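Local coordinates for protein transcriptional regulator, MarR family (Silicibacter pomeroyi DSS-3, PDB 3BJ6) that probably binds DNA as a helix-turn-helix transcriptional regulator of the MarR family, at the interface of chains A and B. Numbering follows the deposited sequence. Chains: chain A/B, Transcriptional regulator, MarR family.

Contact 1: the interface of chains A and B. Residues chain A 28, 118; chain B 144, 148, 152.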
loop_
_atom_site.group_PDB
_atom_site.type_symbol
_atom_site.label_atom_id
_atom_site.label_comp_id
_atom_site.label_asym_id
_atom_site.label_seq_id
_atom_site.Cartn_x
_atom_site.Cartn_y
_atom_site.Cartn_z
ATOM N N ALA A 28 9.269 8.556 3.140
ATOM C CA ALA A 28 10.320 8.412 4.167
ATOM C C ALA A 28 11.589 7.785 3.585
ATOM O O ALA A 28 12.702 8.268 3.832
ATOM C CB ALA A 28 9.827 7.545 5.327
ATOM N N LYS A 118 16.607 3.359 11.844
ATOM C CA LYS A 118 15.294 4.007 12.036
ATOM C C LYS A 118 14.206 2.985 12.425
ATOM O O LYS A 118 13.380 3.249 13.301
ATOM C CB LYS A 118 14.877 4.851 10.811
ATOM C CG LYS A 118 15.771 6.095 10.636
ATOM C CD LYS A 118 15.591 6.698 9.251
ATOM C CE LYS A 118 16.100 8.164 9.241
ATOM N NZ LYS A 118 17.458 8.317 9.879
ATOM N N PHE B 144 4.846 7.247 12.029
ATOM C CA PHE B 144 6.298 7.252 12.066
ATOM C C PHE B 144 6.914 7.615 10.700
ATOM O O PHE B 144 7.801 8.449 10.618
ATOM C CB PHE B 144 6.788 5.873 12.525
ATOM C CG PHE B 144 8.272 5.724 12.502
ATOM C CD1 PHE B 144 9.052 6.287 13.514
ATOM C CD2 PHE B 144 8.895 5.015 11.492
ATOM C CE1 PHE B 144 10.453 6.137 13.503
ATOM C CE2 PHE B 144 10.291 4.859 11.486
ATOM C CZ PHE B 144 11.048 5.432 12.464
ATOM N N LEU B 148 8.997 10.994 9.429
ATOM C CA LEU B 148 10.294 10.919 8.742
ATOM C C LEU B 148 10.263 11.677 7.438
ATOM O O LEU B 148 11.238 12.349 7.093
ATOM C CB LEU B 148 10.718 9.470 8.484
ATOM C CG LEU B 148 11.219 8.605 9.638
ATOM C CD1 LEU B 148 11.534 7.213 9.133
ATOM C CD2 LEU B 148 12.453 9.209 10.368
ATOM N N ALA B 152 13.047 14.195 8.012
ATOM C CA ALA B 152 14.367 13.509 7.991
ATOM C C ALA B 152 15.106 13.562 6.654
ATOM O O ALA B 152 14.658 14.229 5.728
ATOM C CB ALA B 152 14.246 12.074 8.473
#
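A:Lys118 and B:Leu148 bury most of the surface in this patch, and they show how a long charged residue can serve as a packing element through its methylenes. A:Lys118 hides 63 Å² and B:Leu148 hides 42 Å². The aliphatic stem of the lysine runs nearly extended from CA to CE and passes obliquely across the leucine's isopropyl end. CE of A:Lys118 lies 4.0 Å from CD2 of B:Leu148, while CD lies 4.1 Å from CD1 of the same leucine, so both methyl branches rest against the stem. The bend about CD-CE (chi4 48°) turns the amine NZ off the line of the stem, and CE is the last stem carbon near the leucine.

A:Ala28 meets the leucine from a second direction, roughly at right angles to the lysine, its methyl CB 3.8 Å from CB of B:Leu148. The leucine thus sits in the angle between a small residue of one chain A helix and a long one of another. With CG placed opposite its own carbonyl carbon (chi1 -74°), B:Leu148 turns CD2 to the lysine, holds CD1 near both lysine and alanine, and keeps CB against the alanine.

At the backbone end of the lysine, the ring of B:Phe144 points its para carbon at the main chain: CZ comes within 3.3 Å of the carbonyl O of A:Lys118. CG of B:Leu148 lies 4.2 Å above one face of that ring, toward its rim, and may help to limit the ring's turning. B:Ala152, just past helix 128-151, adds little and is poorly ordered.

In the fold, this is a helix-packing patch of the two-fold A/B interface, probably the dimer interface usual for MarR proteins: the end of chain B's last helix, 128-151, is inserted between helices 18-35 and 102-123 of chain A.

Contact 2: the interface of chains A and B. Residues chain A 21, 24-25, 122, 134; chain B 138, 141-142, 145.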
loop_
_atom_site.group_PDB
_atom_site.type_symbol
_atom_site.label_atom_id
_atom_site.label_comp_id
_atom_site.label_asym_id
_atom_site.label_seq_id
_atom_site.Cartn_x
_atom_site.Cartn_y
_atom_site.Cartn_z
ATOM N N LEU A 21 -0.105 4.447 4.453
ATOM C CA LEU A 21 1.164 3.852 4.899
ATOM C C LEU A 21 2.164 3.654 3.761
ATOM O O LEU A 21 3.329 4.038 3.880
ATOM C CB LEU A 21 0.942 2.540 5.632
ATOM C CG LEU A 21 2.168 1.750 6.143
ATOM C CD1 LEU A 21 3.055 2.557 7.087
ATOM C CD2 LEU A 21 1.723 0.430 6.823
ATOM N N ASN A 24 3.548 6.939 2.687
ATOM C CA ASN A 24 4.476 7.475 3.713
ATOM C C ASN A 24 5.823 6.725 3.752
ATOM O O ASN A 24 6.888 7.352 3.904
ATOM C CB ASN A 24 3.862 7.446 5.112
ATOM C CG ASN A 24 2.647 8.379 5.275
ATOM O OD1 ASN A 24 1.942 8.294 6.269
ATOM N ND2 ASN A 24 2.387 9.211 4.312
ATOM N N ILE A 25 5.771 5.402 3.638
ATOM C CA ILE A 25 6.983 4.588 3.514
ATOM C C ILE A 25 7.817 5.122 2.339
ATOM O O ILE A 25 8.984 5.398 2.501
ATOM C CB ILE A 25 6.644 3.105 3.246
ATOM C CG1 ILE A 25 5.984 2.455 4.467
ATOM C CG2 ILE A 25 7.904 2.273 2.815
ATOM C CD1 ILE A 25 5.335 1.075 4.117
ATOM N N PHE A 122 11.951 3.015 15.983
ATOM C CA PHE A 122 10.519 2.805 16.041
ATOM C C PHE A 122 10.206 1.653 16.989
ATOM O O PHE A 122 9.308 1.760 17.816
ATOM C CB PHE A 122 9.920 2.545 14.645
ATOM C CG PHE A 122 8.459 2.105 14.695
ATOM C CD1 PHE A 122 7.438 3.065 14.737
ATOM C CD2 PHE A 122 8.105 0.751 14.743
ATOM C CE1 PHE A 122 6.094 2.691 14.806
ATOM C CE2 PHE A 122 6.741 0.353 14.836
ATOM C CZ PHE A 122 5.747 1.336 14.870
ATOM N N TYR A 134 2.149 -7.874 14.892
ATOM C CA TYR A 134 2.021 -7.092 13.690
ATOM C C TYR A 134 2.506 -7.869 12.437
ATOM O O TYR A 134 1.828 -7.926 11.407
ATOM C CB TYR A 134 2.790 -5.762 13.803
ATOM C CG TYR A 134 2.718 -4.961 12.519
ATOM C CD1 TYR A 134 1.568 -4.231 12.196
ATOM C CD2 TYR A 134 3.823 -4.896 11.627
ATOM C CE1 TYR A 134 1.479 -3.508 11.016
ATOM C CE2 TYR A 134 3.731 -4.126 10.428
ATOM C CZ TYR A 134 2.561 -3.465 10.130
ATOM O OH TYR A 134 2.433 -2.710 8.964
ATOM N N GLN B 138 0.242 -0.765 13.036
ATOM C CA GLN B 138 -0.108 -0.225 11.723
ATOM C C GLN B 138 -0.246 1.295 11.741
ATOM O O GLN B 138 0.346 1.986 10.902
ATOM C CB GLN B 138 -1.423 -0.850 11.190
ATOM C CG GLN B 138 -1.856 -0.307 9.790
ATOM C CD GLN B 138 -1.231 -1.056 8.620
ATOM O OE1 GLN B 138 -0.118 -1.582 8.725
ATOM N NE2 GLN B 138 -1.979 -1.165 7.507
ATOM N N LEU B 141 3.178 3.033 12.744
ATOM C CA LEU B 141 4.055 3.071 11.570
ATOM C C LEU B 141 3.644 4.136 10.564
ATOM O O LEU B 141 4.496 4.768 9.979
ATOM C CB LEU B 141 4.083 1.721 10.814
ATOM C CG LEU B 141 4.949 0.586 11.398
ATOM C CD1 LEU B 141 4.631 -0.674 10.686
ATOM C CD2 LEU B 141 6.451 0.903 11.301
ATOM N N THR B 142 2.345 4.258 10.299
ATOM C CA THR B 142 1.856 5.288 9.358
ATOM C C THR B 142 2.353 6.666 9.814
ATOM O O THR B 142 2.911 7.429 9.022
ATOM C CB THR B 142 0.334 5.231 9.232
ATOM O OG1 THR B 142 -0.028 3.896 8.838
ATOM C CG2 THR B 142 -0.187 6.236 8.149
ATOM N N PHE B 145 6.450 6.954 9.631
ATOM C CA PHE B 145 6.960 7.270 8.297
ATOM C C PHE B 145 6.533 8.681 7.813
ATOM O O PHE B 145 7.309 9.379 7.157
ATOM C CB PHE B 145 6.553 6.176 7.296
ATOM C CG PHE B 145 7.246 4.853 7.536
ATOM C CD1 PHE B 145 8.629 4.758 7.480
ATOM C CD2 PHE B 145 6.507 3.714 7.797
ATOM C CE1 PHE B 145 9.276 3.510 7.693
ATOM C CE2 PHE B 145 7.112 2.484 7.998
ATOM C CZ PHE B 145 8.498 2.370 7.955
#
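A:Tyr134 and B:Gln138, like the other residues that meet here, have helical phi and psi values, and side chains of helices pack against one another across the contact. The phenol OH of A:Tyr134 donates a 2.8 Å hydrogen bond to OE1, the amide oxygen of B:Gln138. The oxygen lies at the edge of the phenol ring and in its plane, and the angle at the acceptor is 179°, placing the donor nearly in line with the C=O. Amide and ring planes stand 49° apart. A phenylalanine in place of A:Tyr134 would probably leave the B:Gln138 carbonyl without this donor and its amide freer to turn.

Around this bond the packing is mostly apolar. B:Leu141 splits its branches: CD1 comes 3.5 Å from CZ of the tyrosine, and CD2 sits over the centre of the A:Phe122 ring, 3.5 Å above its plane. A:Leu21, with CG opposite its backbone N (chi1 178°), sends CD2 toward the B:Gln138 amide and CD1 to within 3.7 Å of B:Phe145 CD2. Its CB faces the hydroxyl OG1 of B:Thr142, which donates a 2.8 Å bond to B:Gln138 O within the chain B helix. A:Ile25 lays CG1 over one face of the B:Phe145 ring, off centre. The short approach of A:Asn24 OD1 to B:Thr142 O pairs two acceptors, so the modelled amide orientation is doubtful.

The patch helps to hold the two subunits together in what is probably the functional dimer, as is usual for MarR proteins.

Contact 1 and contact 2 are neighbouring stretches of one helical interface, their C-alpha centres about 9 Å apart. Both use the last helix of chain B, 128-151: contact 2 takes residues from 138 to 145 and contact 1 those from 144 onward, meeting at the adjacent B:Phe144 and B:Phe145. Both also use chain A helices 18-35 and 102-123, and contact 2 adds chain A's own helix 128-151. The polar link in contact 2 may help to set how the helices line up. The two-fold symmetry repeats both contacts with the chains exchanged, and together they probably fix the relative placement of the two DNA-binding parts.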